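Local atomic coordinates of pyruvate kinase (Pseudomonas aeruginosa, PDB entry 6QXL), a protein that probably catalyses the last step of glycolysis, transferring the phosphoryl group of phosphoenolpyruvate to ADP to yield pyruvate and ATP. Residues C119-E124 / E137-D142; V133-E138 / R147-G152; F94-A99 / V108-P113; Q70-R75 / V193-D198. One frame throughout, in Å; residues are numbered along the deposited sequence.

Interaction 1: residues C119-E124 / E137-D142; sequences CGVGDE and EEVAAD
Val121 and Glu137 bring their CA atoms to within 5.3 Å of each other where a turn passes a strand, and the touching parts of the two segments run 131° apart. Both segments belong to the B domain, the small beta-rich module that pyruvate kinases insert into their TIM barrel. Residues 119-124 leave helix 113-118 and form a type II beta turn from Gly120 to Asp123, closed by the bond from Asp123 N to Gly120 O, with Gly122 at the third position where phi is positive. On the other side, Glu137 and Glu138 both face Arg145 in a classic beta bulge.

Across the contact the touching is made by valine methyls and is modest, burying 181 Å² in all. Val121 CG1, anti to its own backbone N (chi1 -177°), lies 3.6 Å from Glu137 O. From the opposite segment Val139 CG2 comes to 4.0 Å from Gly120 CA and to 4.2 Å from Val121 CG2, so that one methyl meets both the backbone and the side chain of the turn. Val139 also packs on Leu144 of strand 143-148. The turn is fastened a second time by its own aspartate, which Arg162 engages in a salt bridge: Gly120 N donates to Asp123 OD2 at 2.9 Å, approaching from above the carboxylate plane.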
loop_
_atom_site.group_PDB
_atom_site.type_symbol
_atom_site.label_atom_id
_atom_site.label_comp_id
_atom_site.label_asym_id
_atom_site.label_seq_id
_atom_site.Cartn_x
_atom_site.Cartn_y
_atom_site.Cartn_z
ATOM N N CYS A 119 -42.028 -25.711 8.448
ATOM C CA CYS A 119 -42.655 -24.520 8.017
ATOM C C CYS A 119 -43.734 -23.955 8.969
ATOM O O CYS A 119 -44.328 -24.722 9.703
ATOM C CB CYS A 119 -43.166 -24.619 6.652
ATOM S SG CYS A 119 -41.868 -24.850 5.461
ATOM N N GLY A 120 -43.888 -22.619 8.887
ATOM C CA GLY A 120 -44.832 -21.902 9.654
ATOM C C GLY A 120 -45.503 -20.778 8.824
ATOM O O GLY A 120 -45.050 -20.393 7.733
ATOM N N VAL A 121 -46.593 -20.259 9.385
ATOM C CA VAL A 121 -47.337 -19.204 8.751
ATOM C C VAL A 121 -46.411 -18.027 8.460
ATOM O O VAL A 121 -45.629 -17.639 9.310
ATOM C CB VAL A 121 -48.521 -18.729 9.651
ATOM C CG1 VAL A 121 -49.351 -17.653 8.950
ATOM C CG2 VAL A 121 -49.402 -19.901 10.062
ATOM N N GLY A 122 -46.472 -17.509 7.244
ATOM C CA GLY A 122 -45.592 -16.421 6.817
ATOM C C GLY A 122 -44.413 -16.847 5.973
ATOM O O GLY A 122 -43.928 -16.066 5.200
ATOM N N ASP A 123 -43.962 -18.093 6.116
ATOM C CA ASP A 123 -42.826 -18.595 5.326
ATOM C C ASP A 123 -43.105 -18.471 3.827
ATOM O O ASP A 123 -44.252 -18.677 3.397
ATOM C CB ASP A 123 -42.517 -20.045 5.668
ATOM C CG ASP A 123 -41.920 -20.216 7.086
ATOM O OD1 ASP A 123 -41.765 -19.222 7.827
ATOM O OD2 ASP A 123 -41.642 -21.356 7.518
ATOM N N GLU A 124 -42.107 -18.092 3.044
ATOM C CA GLU A 124 -42.224 -18.069 1.591
ATOM C C GLU A 124 -41.540 -19.292 1.014
ATOM O O GLU A 124 -40.415 -19.592 1.385
ATOM C CB GLU A 124 -41.625 -16.778 0.978
ATOM C CG GLU A 124 -42.291 -15.519 1.517
ATOM C CD GLU A 124 -42.091 -14.231 0.773
ATOM O OE1 GLU A 124 -42.396 -13.184 1.374
ATOM O OE2 GLU A 124 -41.606 -14.218 -0.379
ATOM N N GLU A 137 -50.156 -19.707 4.435
ATOM C CA GLU A 137 -51.255 -19.032 5.149
ATOM C C GLU A 137 -51.732 -19.812 6.370
ATOM O O GLU A 137 -52.153 -19.205 7.350
ATOM C CB GLU A 137 -52.447 -18.823 4.200
ATOM C CG GLU A 137 -52.312 -17.636 3.213
ATOM C CD GLU A 137 -53.581 -17.373 2.434
ATOM O OE1 GLU A 137 -54.375 -18.329 2.243
ATOM O OE2 GLU A 137 -53.757 -16.238 1.938
ATOM N N GLU A 138 -51.729 -21.143 6.285
ATOM C CA GLU A 138 -52.190 -22.009 7.366
ATOM C C GLU A 138 -51.350 -23.274 7.394
ATOM O O GLU A 138 -50.905 -23.766 6.354
ATOM C CB GLU A 138 -53.659 -22.393 7.185
ATOM C CG GLU A 138 -54.641 -21.240 7.278
ATOM C CD GLU A 138 -56.098 -21.667 7.097
ATOM O OE1 GLU A 138 -56.412 -22.846 6.956
ATOM O OE2 GLU A 138 -56.946 -20.762 7.094
ATOM N N VAL A 139 -51.131 -23.793 8.597
ATOM C CA VAL A 139 -50.410 -25.027 8.803
ATOM C C VAL A 139 -51.337 -25.992 9.539
ATOM O O VAL A 139 -51.979 -25.610 10.513
ATOM C CB VAL A 139 -49.129 -24.797 9.638
ATOM C CG1 VAL A 139 -48.364 -26.085 9.825
ATOM C CG2 VAL A 139 -48.245 -23.834 8.950
ATOM N N ALA A 140 -51.370 -27.229 9.074
ATOM C CA ALA A 140 -52.035 -28.336 9.749
ATOM C C ALA A 140 -51.011 -29.444 9.927
ATOM O O ALA A 140 -49.891 -29.336 9.493
ATOM C CB ALA A 140 -53.236 -28.832 8.926
ATOM N N ALA A 141 -51.397 -30.531 10.588
ATOM C CA ALA A 141 -50.438 -31.604 10.869
ATOM C C ALA A 141 -49.872 -32.250 9.597
ATOM O O ALA A 141 -48.767 -32.735 9.582
ATOM C CB ALA A 141 -51.079 -32.669 11.740
ATOM N N ASP A 142 -50.646 -32.259 8.513
ATOM C CA ASP A 142 -50.312 -32.974 7.309
ATOM C C ASP A 142 -50.195 -32.098 6.038
ATOM O O ASP A 142 -50.033 -32.657 4.955
ATOM C CB ASP A 142 -51.335 -34.070 7.092
ATOM C CG ASP A 142 -52.735 -33.527 6.741
ATOM O OD1 ASP A 142 -53.093 -32.413 7.183
ATOM O OD2 ASP A 142 -53.483 -34.206 5.981
#

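Interaction 2: residues V133-E138 / R147-G152; sequences VMVVEE and RVLIGG
Val133 O accepts two backbone donors from the opposing segment, Leu149 N at 2.8 Å and Ile150 N at 3.1 Å, both from the same face of its carbonyl plane. This is a classic beta bulge in the antiparallel hairpin of strands 132-139 and 143-148 of the B domain. Before it, Val135 and Arg147 form a regular hydrogen-bonded pair; beyond it, Val133 N returns a bond to Ile150 O.

On the face carrying Val133, Val135 and Arg147, Val133 CG2 meets Ile150 CD1 at 3.8 Å, the two side chains lying side by side. Val135 CG1 sits 3.6 Å above the guanidinium plane of Arg147, displaced toward its rim, and Leu149 CD2 touches the same methyl. At the edge of that guanidinium, Arg147 NH1 donates in plane to Glu137 OE2 at 2.9 Å, on the anti side of the carboxylate, the two planes being 51° apart. Met134 and Val148 pair on the reverse face, which Phe92, Phe94 and Leu86 help to cover.

Further out, Ile150 packs on Met293 of the second subunit. Glu137 OE2 also forms a salt bridge with Lys91 NZ, so this one oxygen faces two cations.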
loop_
_atom_site.group_PDB
_atom_site.type_symbol
_atom_site.label_atom_id
_atom_site.label_comp_id
_atom_site.label_asym_id
_atom_site.label_seq_id
_atom_site.Cartn_x
_atom_site.Cartn_y
_atom_site.Cartn_z
ATOM N N VAL A 133 -43.561 -18.673 -6.546
ATOM C CA VAL A 133 -43.369 -18.312 -5.144
ATOM C C VAL A 133 -44.718 -18.327 -4.431
ATOM O O VAL A 133 -45.713 -17.813 -4.957
ATOM C CB VAL A 133 -42.735 -16.911 -4.981
ATOM C CG1 VAL A 133 -42.542 -16.565 -3.501
ATOM C CG2 VAL A 133 -41.415 -16.835 -5.730
ATOM N N MET A 134 -44.736 -18.911 -3.235
ATOM C CA MET A 134 -45.934 -18.972 -2.419
ATOM C C MET A 134 -45.634 -18.581 -0.993
ATOM O O MET A 134 -44.482 -18.669 -0.543
ATOM C CB MET A 134 -46.497 -20.386 -2.432
ATOM C CG MET A 134 -46.605 -20.964 -3.826
ATOM S SD MET A 134 -47.731 -22.338 -3.762
ATOM C CE MET A 134 -47.408 -23.109 -5.360
ATOM N N VAL A 135 -46.676 -18.147 -0.290
ATOM C CA VAL A 135 -46.578 -17.858 1.132
ATOM C C VAL A 135 -47.526 -18.793 1.896
ATOM O O VAL A 135 -48.647 -19.043 1.453
ATOM C CB VAL A 135 -46.865 -16.371 1.431
ATOM C CG1 VAL A 135 -48.268 -15.967 0.962
ATOM C CG2 VAL A 135 -46.666 -16.074 2.926
ATOM N N VAL A 136 -47.063 -19.287 3.042
ATOM C CA VAL A 136 -47.842 -20.207 3.857
ATOM C C VAL A 136 -48.875 -19.408 4.657
ATOM O O VAL A 136 -48.521 -18.526 5.443
ATOM C CB VAL A 136 -46.933 -20.998 4.820
ATOM C CG1 VAL A 136 -47.748 -21.904 5.745
ATOM C CG2 VAL A 136 -45.921 -21.821 4.041
ATOM N N GLU A 137 -50.156 -19.707 4.435
ATOM C CA GLU A 137 -51.255 -19.032 5.149
ATOM C C GLU A 137 -51.732 -19.812 6.370
ATOM O O GLU A 137 -52.153 -19.205 7.350
ATOM C CB GLU A 137 -52.447 -18.823 4.200
ATOM C CG GLU A 137 -52.312 -17.636 3.213
ATOM C CD GLU A 137 -53.581 -17.373 2.434
ATOM O OE1 GLU A 137 -54.375 -18.329 2.243
ATOM O OE2 GLU A 137 -53.757 -16.238 1.938
ATOM N N GLU A 138 -51.729 -21.143 6.285
ATOM C CA GLU A 138 -52.190 -22.009 7.366
ATOM C C GLU A 138 -51.350 -23.274 7.394
ATOM O O GLU A 138 -50.905 -23.766 6.354
ATOM C CB GLU A 138 -53.659 -22.393 7.185
ATOM C CG GLU A 138 -54.641 -21.240 7.278
ATOM C CD GLU A 138 -56.098 -21.667 7.097
ATOM O OE1 GLU A 138 -56.412 -22.846 6.956
ATOM O OE2 GLU A 138 -56.946 -20.762 7.094
ATOM N N ARG A 147 -50.893 -19.282 -0.469
ATOM C CA ARG A 147 -51.332 -18.346 -1.492
ATOM C C ARG A 147 -50.176 -18.109 -2.464
ATOM O O ARG A 147 -49.021 -17.937 -2.036
ATOM C CB ARG A 147 -51.742 -17.015 -0.841
ATOM C CG ARG A 147 -52.513 -16.100 -1.764
ATOM C CD ARG A 147 -52.927 -14.802 -1.109
ATOM N NE ARG A 147 -51.805 -13.910 -0.822
ATOM C CZ ARG A 147 -51.258 -13.652 0.371
ATOM N NH1 ARG A 147 -51.696 -14.265 1.478
ATOM N NH2 ARG A 147 -50.264 -12.789 0.464
ATOM N N VAL A 148 -50.477 -18.078 -3.757
ATOM C CA VAL A 148 -49.457 -17.839 -4.769
ATOM C C VAL A 148 -49.128 -16.342 -4.825
ATOM O O VAL A 148 -50.012 -15.491 -4.965
ATOM C CB VAL A 148 -49.920 -18.334 -6.155
ATOM C CG1 VAL A 148 -48.907 -17.967 -7.247
ATOM C CG2 VAL A 148 -50.191 -19.840 -6.116
ATOM N N LEU A 149 -47.842 -16.032 -4.675
ATOM C CA LEU A 149 -47.336 -14.661 -4.794
ATOM C C LEU A 149 -46.873 -14.379 -6.224
ATOM O O LEU A 149 -47.104 -13.289 -6.749
ATOM C CB LEU A 149 -46.183 -14.425 -3.834
ATOM C CG LEU A 149 -46.601 -14.371 -2.353
ATOM C CD1 LEU A 149 -45.401 -13.988 -1.490
ATOM C CD2 LEU A 149 -47.837 -13.474 -2.054
ATOM N N ILE A 150 -46.191 -15.348 -6.832
ATOM C CA ILE A 150 -45.725 -15.240 -8.199
ATOM C C ILE A 150 -46.129 -16.511 -8.922
ATOM O O ILE A 150 -45.740 -17.611 -8.531
ATOM C CB ILE A 150 -44.197 -15.045 -8.257
ATOM C CG1 ILE A 150 -43.843 -13.631 -7.749
ATOM C CG2 ILE A 150 -43.658 -15.268 -9.674
ATOM C CD1 ILE A 150 -42.451 -13.505 -7.165
ATOM N N GLY A 151 -46.908 -16.336 -9.981
ATOM C CA GLY A 151 -47.468 -17.445 -10.713
ATOM C C GLY A 151 -46.519 -18.045 -11.707
ATOM O O GLY A 151 -45.419 -17.580 -11.889
ATOM N N GLY A 152 -47.012 -19.077 -12.384
ATOM C CA GLY A 152 -46.259 -19.795 -13.384
ATOM C C GLY A 152 -46.686 -21.240 -13.459
ATOM O O GLY A 152 -47.641 -21.640 -12.809
#

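Interaction 3: residues F94-A99 / V108-P113; sequences FSTSHA and VGIDYP
Val108 O is held by two groups of the neighbouring strand: Ser95 N donates to it at 3.0 Å, in the carbonyl plane, and Phe94 CA adds a CA-H...O contact at 3.5 Å. One step on the roles reverse. Ser95 O receives a weak bond from Ile110 N and a CA-H...O contact from Gly109 CA at 3.2 Å, consistent with the alternation of a parallel pair.

The side chains follow the same register. Phe94 and Val108 cross obliquely, with Phe94 CD1 3.8 Å from Val108 CG1. Ile110 CG1 stands between its own backbone N and carbonyl carbon (chi1 47°), a rotation that sets it 3.7 Å from Ser95 O; beyond it, Ile110 CD1 lies 4.0 Å from Phe94 CB. Ile76 touches all three side chains.

Past Ser95 the first strand ends in an ST turn, in which Ser95 OG accepts from Ser97 N at 3.2 Å and weakly from His98 N. Thr96 OG1 is bonded to Asp142 O, and His98 NE2 to Ala102 O. A water accepts from Gly109 N at 2.9 Å, donates to Ala99 O and lies in the plane of the His98 ring at its edge, linking Gly109 of the second strand to the loop after the first. The whole is a short parallel pairing of strands 91-95 and 107-109, the latter an outermost strand of the otherwise antiparallel B-domain sheet.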
loop_
_atom_site.group_PDB
_atom_site.type_symbol
_atom_site.label_atom_id
_atom_site.label_comp_id
_atom_site.label_asym_id
_atom_site.label_seq_id
_atom_site.Cartn_x
_atom_site.Cartn_y
_atom_site.Cartn_z
ATOM N N PHE A 94 -49.796 -28.232 -0.169
ATOM C CA PHE A 94 -48.816 -29.303 -0.199
ATOM C C PHE A 94 -49.194 -30.279 0.924
ATOM O O PHE A 94 -49.209 -29.870 2.084
ATOM C CB PHE A 94 -47.423 -28.746 0.029
ATOM C CG PHE A 94 -47.016 -27.709 -0.971
ATOM C CD1 PHE A 94 -46.543 -28.081 -2.211
ATOM C CD2 PHE A 94 -47.120 -26.353 -0.678
ATOM C CE1 PHE A 94 -46.197 -27.136 -3.142
ATOM C CE2 PHE A 94 -46.769 -25.408 -1.636
ATOM C CZ PHE A 94 -46.303 -25.815 -2.864
ATOM N N SER A 95 -49.499 -31.542 0.571
ATOM C CA SER A 95 -50.052 -32.464 1.554
ATOM C C SER A 95 -49.326 -33.785 1.574
ATOM O O SER A 95 -49.187 -34.471 0.505
ATOM C CB SER A 95 -51.561 -32.733 1.310
ATOM O OG SER A 95 -52.091 -33.606 2.300
ATOM N N THR A 96 -48.961 -34.235 2.758
ATOM C CA THR A 96 -48.369 -35.553 2.932
ATOM C C THR A 96 -49.385 -36.654 2.832
ATOM O O THR A 96 -49.028 -37.797 2.581
ATOM C CB THR A 96 -47.657 -35.664 4.302
ATOM O OG1 THR A 96 -48.591 -35.423 5.319
ATOM C CG2 THR A 96 -46.483 -34.658 4.390
ATOM N N SER A 97 -50.656 -36.355 2.980
ATOM C CA SER A 97 -51.717 -37.368 2.878
ATOM C C SER A 97 -52.388 -37.391 1.486
ATOM O O SER A 97 -53.203 -38.246 1.184
ATOM C CB SER A 97 -52.732 -37.179 4.040
ATOM O OG SER A 97 -53.363 -35.975 3.961
ATOM N N HIS A 98 -52.093 -36.446 0.599
ATOM C CA HIS A 98 -52.460 -36.509 -0.784
ATOM C C HIS A 98 -51.685 -37.508 -1.619
ATOM O O HIS A 98 -50.473 -37.623 -1.509
ATOM C CB HIS A 98 -52.459 -35.150 -1.437
ATOM C CG HIS A 98 -53.328 -35.109 -2.671
ATOM N ND1 HIS A 98 -54.676 -34.807 -2.589
ATOM C CD2 HIS A 98 -53.044 -35.268 -3.983
ATOM C CE1 HIS A 98 -55.190 -34.787 -3.798
ATOM N NE2 HIS A 98 -54.227 -35.052 -4.658
ATOM N N ALA A 99 -52.400 -38.245 -2.449
ATOM C CA ALA A 99 -51.781 -39.328 -3.273
ATOM C C ALA A 99 -50.727 -38.709 -4.230
ATOM O O ALA A 99 -50.940 -37.655 -4.848
ATOM C CB ALA A 99 -52.851 -40.068 -4.048
ATOM N N VAL A 108 -51.037 -30.794 -4.312
ATOM C CA VAL A 108 -50.115 -31.838 -4.742
ATOM C C VAL A 108 -49.546 -32.502 -3.493
ATOM O O VAL A 108 -49.476 -31.896 -2.421
ATOM C CB VAL A 108 -48.982 -31.277 -5.641
ATOM C CG1 VAL A 108 -48.032 -30.356 -4.851
ATOM C CG2 VAL A 108 -48.188 -32.399 -6.313
ATOM N N GLY A 109 -49.158 -33.752 -3.642
ATOM C CA GLY A 109 -48.523 -34.486 -2.587
ATOM C C GLY A 109 -47.056 -34.204 -2.446
ATOM O O GLY A 109 -46.455 -33.578 -3.319
ATOM N N ILE A 110 -46.480 -34.630 -1.331
ATOM C CA ILE A 110 -45.051 -34.476 -1.109
ATOM C C ILE A 110 -44.575 -35.608 -0.188
ATOM O O ILE A 110 -45.233 -35.926 0.855
ATOM C CB ILE A 110 -44.782 -33.141 -0.448
ATOM C CG1 ILE A 110 -45.780 -32.975 0.718
ATOM C CG2 ILE A 110 -44.743 -31.945 -1.329
ATOM C CD1 ILE A 110 -45.577 -31.831 1.680
ATOM N N ASP A 111 -43.469 -36.229 -0.610
ATOM C CA ASP A 111 -42.970 -37.386 0.165
ATOM C C ASP A 111 -42.018 -37.033 1.317
ATOM O O ASP A 111 -41.218 -37.813 1.712
ATOM C CB ASP A 111 -42.304 -38.379 -0.775
ATOM C CG ASP A 111 -42.250 -39.783 -0.196
ATOM O OD1 ASP A 111 -42.924 -40.098 0.834
ATOM O OD2 ASP A 111 -41.516 -40.584 -0.808
ATOM N N TYR A 112 -42.176 -35.825 1.935
ATOM C CA TYR A 112 -41.262 -35.337 2.905
ATOM C C TYR A 112 -42.009 -34.736 4.113
ATOM O O TYR A 112 -42.395 -33.573 4.128
ATOM C CB TYR A 112 -40.338 -34.308 2.309
ATOM C CG TYR A 112 -39.546 -34.748 1.133
ATOM C CD1 TYR A 112 -40.157 -34.926 -0.091
ATOM C CD2 TYR A 112 -38.193 -35.015 1.245
ATOM C CE1 TYR A 112 -39.446 -35.390 -1.202
ATOM C CE2 TYR A 112 -37.457 -35.473 0.167
ATOM C CZ TYR A 112 -38.071 -35.605 -1.061
ATOM O OH TYR A 112 -37.348 -36.056 -2.114
ATOM N N PRO A 113 -42.217 -35.568 5.158
ATOM C CA PRO A 113 -43.015 -35.114 6.286
ATOM C C PRO A 113 -42.444 -33.909 7.031
ATOM O O PRO A 113 -43.241 -33.006 7.370
ATOM C CB PRO A 113 -43.016 -36.327 7.218
ATOM C CG PRO A 113 -42.781 -37.477 6.346
ATOM C CD PRO A 113 -41.890 -36.998 5.265
HETATM O O HOH W 1 -49.797 -35.677 -5.766
#

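Interaction 4: residues Q70-R75 / V193-D198; sequences QGPKIR and VSFPRD
At the active-site end of the barrel, where the chain leaves for the B domain, Gln70 and Gly71 meet Ser194 and Pro72 meets Phe195. Ser194 CB lies 3.6 Å from Gln70 O and 4.0 Å from Gly71 CA, a close approach of side chain to backbone in a buried place. A water spans the same gap, donating to Gln70 O at 2.6 Å and to Ser194 OG at 3.3 Å. That hydroxyl is also hydrogen-bonded to Leu69 O and to Lys221 NZ, and the Ser194 side chain lies about 5 Å from the bound malonate.

Phe195 adopts left-handed backbone angles (phi 56°, psi 33°), and with them two consecutive residues, Ser194 and Phe195, both direct CB at 70-75. The proline and phenylalanine side chains slide past each other in opposite directions: Pro72 CG touches Phe195 CB at 3.9 Å, while farther along the ring Phe195 CE2 reaches Lys73 CB at 4.1 Å. In TIM-barrel terms these are the loops after neighbouring strands, 64-68 and 190-193, the first being the exit into the B domain. Pro72 is the centre of an inverse gamma turn there, with a weak bond from Lys73 N to Gly71 O, and Gly71 N is held by Asp176 OD1.

The metal site adjoins both segments. Phe195 N makes a weak hydrogen bond to Glu223 OE1, and Glu223 and Asp250 are the protein residues of the magnesium site. The Lys73 chain, extended as far as CE, bends at its last torsion (chi4 70°); its side chain comes within about 4 Å of the magnesium, and NZ makes a long, weak ion pair with Asp250 OD1.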
loop_
_atom_site.group_PDB
_atom_site.type_symbol
_atom_site.label_atom_id
_atom_site.label_comp_id
_atom_site.label_asym_id
_atom_site.label_seq_id
_atom_site.Cartn_x
_atom_site.Cartn_y
_atom_site.Cartn_z
ATOM N N GLN A 70 -27.443 -35.719 -6.038
ATOM C CA GLN A 70 -28.685 -34.952 -5.928
ATOM C C GLN A 70 -28.854 -34.311 -4.575
ATOM O O GLN A 70 -29.309 -33.188 -4.461
ATOM C CB GLN A 70 -29.864 -35.859 -6.235
ATOM C CG GLN A 70 -31.221 -35.197 -6.032
ATOM C CD GLN A 70 -32.376 -36.062 -6.446
ATOM O OE1 GLN A 70 -32.799 -35.979 -7.563
ATOM N NE2 GLN A 70 -32.899 -36.898 -5.504
ATOM N N GLY A 71 -28.510 -35.039 -3.524
ATOM C CA GLY A 71 -28.599 -34.464 -2.177
ATOM C C GLY A 71 -30.017 -34.555 -1.655
ATOM O O GLY A 71 -30.948 -35.087 -2.322
ATOM N N PRO A 72 -30.276 -33.924 -0.498
ATOM C CA PRO A 72 -31.606 -33.822 0.083
ATOM C C PRO A 72 -32.434 -32.635 -0.503
ATOM O O PRO A 72 -32.769 -31.643 0.131
ATOM C CB PRO A 72 -31.301 -33.578 1.524
ATOM C CG PRO A 72 -30.051 -32.720 1.504
ATOM C CD PRO A 72 -29.268 -33.321 0.371
ATOM N N LYS A 73 -32.487 -32.642 -1.804
ATOM C CA LYS A 73 -33.393 -31.759 -2.517
ATOM C C LYS A 73 -34.819 -32.259 -2.305
ATOM O O LYS A 73 -35.109 -33.480 -2.395
ATOM C CB LYS A 73 -33.063 -31.722 -3.977
ATOM C CG LYS A 73 -33.714 -30.573 -4.707
ATOM C CD LYS A 73 -33.315 -30.583 -6.198
ATOM C CE LYS A 73 -33.381 -29.206 -6.834
ATOM N NZ LYS A 73 -32.310 -28.256 -6.363
ATOM N N ILE A 74 -35.682 -31.311 -1.893
ATOM C CA ILE A 74 -37.059 -31.690 -1.556
ATOM C C ILE A 74 -37.885 -31.388 -2.797
ATOM O O ILE A 74 -37.862 -30.267 -3.316
ATOM C CB ILE A 74 -37.580 -30.870 -0.377
ATOM C CG1 ILE A 74 -36.668 -30.982 0.837
ATOM C CG2 ILE A 74 -38.997 -31.227 -0.076
ATOM C CD1 ILE A 74 -36.883 -29.856 1.833
ATOM N N ARG A 75 -38.651 -32.381 -3.253
ATOM C CA ARG A 75 -39.457 -32.205 -4.455
ATOM C C ARG A 75 -40.916 -32.505 -4.140
ATOM O O ARG A 75 -41.248 -33.259 -3.217
ATOM C CB ARG A 75 -39.012 -33.094 -5.599
ATOM C CG ARG A 75 -37.528 -33.329 -5.712
ATOM C CD ARG A 75 -37.221 -34.028 -7.069
ATOM N NE ARG A 75 -35.787 -33.881 -7.407
ATOM C CZ ARG A 75 -35.268 -33.051 -8.335
ATOM N NH1 ARG A 75 -36.017 -32.277 -9.106
ATOM N NH2 ARG A 75 -33.958 -32.977 -8.465
ATOM N N VAL A 193 -20.894 -32.799 -3.650
ATOM C CA VAL A 193 -21.893 -33.008 -2.613
ATOM C C VAL A 193 -22.837 -31.812 -2.580
ATOM O O VAL A 193 -22.390 -30.678 -2.510
ATOM C CB VAL A 193 -21.213 -33.176 -1.250
ATOM C CG1 VAL A 193 -22.236 -33.350 -0.142
ATOM C CG2 VAL A 193 -20.279 -34.359 -1.300
ATOM N N SER A 194 -24.146 -32.089 -2.605
ATOM C CA SER A 194 -25.154 -31.031 -2.549
ATOM C C SER A 194 -25.603 -30.785 -1.125
ATOM O O SER A 194 -25.636 -31.692 -0.288
ATOM C CB SER A 194 -26.351 -31.391 -3.402
ATOM O OG SER A 194 -26.005 -31.525 -4.763
ATOM N N PHE A 195 -25.884 -29.515 -0.856
ATOM C CA PHE A 195 -26.468 -29.032 0.413
ATOM C C PHE A 195 -25.696 -29.396 1.655
ATOM O O PHE A 195 -26.294 -29.595 2.695
ATOM C CB PHE A 195 -27.972 -29.518 0.582
ATOM C CG PHE A 195 -28.934 -28.925 -0.370
ATOM C CD1 PHE A 195 -29.374 -27.626 -0.338
ATOM C CD2 PHE A 195 -29.309 -29.688 -1.520
ATOM C CE1 PHE A 195 -30.203 -27.100 -1.367
ATOM C CE2 PHE A 195 -30.139 -29.188 -2.523
ATOM C CZ PHE A 195 -30.595 -27.932 -2.393
ATOM N N PRO A 196 -24.358 -29.491 1.611
ATOM C CA PRO A 196 -23.667 -29.707 2.875
ATOM C C PRO A 196 -23.738 -28.476 3.753
ATOM O O PRO A 196 -23.785 -27.351 3.257
ATOM C CB PRO A 196 -22.222 -29.974 2.442
ATOM C CG PRO A 196 -22.080 -29.240 1.188
ATOM C CD PRO A 196 -23.395 -29.288 0.507
ATOM N N ARG A 197 -23.759 -28.681 5.068
ATOM C CA ARG A 197 -23.821 -27.604 6.044
ATOM C C ARG A 197 -22.518 -27.430 6.796
ATOM O O ARG A 197 -22.257 -26.284 7.200
ATOM C CB ARG A 197 -24.960 -27.868 7.013
ATOM C CG ARG A 197 -26.290 -27.518 6.233
ATOM C CD ARG A 197 -27.549 -27.629 7.081
ATOM N NE ARG A 197 -28.684 -26.852 6.564
ATOM C CZ ARG A 197 -29.979 -27.251 6.500
ATOM N NH1 ARG A 197 -30.289 -28.495 6.809
ATOM N NH2 ARG A 197 -30.912 -26.434 6.021
ATOM N N ASP A 198 -21.727 -28.463 6.983
ATOM C CA ASP A 198 -20.453 -28.287 7.693
ATOM C C ASP A 198 -19.496 -29.389 7.319
ATOM O O ASP A 198 -19.845 -30.299 6.593
ATOM C CB ASP A 198 -20.667 -28.265 9.224
ATOM C CG ASP A 198 -21.421 -29.462 9.728
ATOM O OD1 ASP A 198 -21.401 -30.540 9.135
ATOM O OD2 ASP A 198 -22.021 -29.291 10.791
HETATM O O HOH W 2 -28.938 -31.281 -6.201
#

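How the interactions relate
Interactions 1, 2 and 3 form one cluster in the B domain, with centres 11 to 17 Å apart, whereas interaction 4 lies 20 to 24 Å from each of them, beside the magnesium and malonate. Strand 132-139 serves both interaction 1 and interaction 2, and Asp123 O meets Val136 N at 2.9 Å. Interactions 1 and 3 join through Asp142 OD2 and Ser97 OG, 2.7 Å apart; interactions 2 and 3 touch where Met134 CE lies 3.8 Å from Phe94 CZ. Tyr112 brings interaction 3 against residues 70-75: its OH is 3.4 Å from Lys73 O, though its side chain is about 14 Å from the magnesium. The glucose-6-phosphate pocket, between residues 383 and 470, includes none of the four.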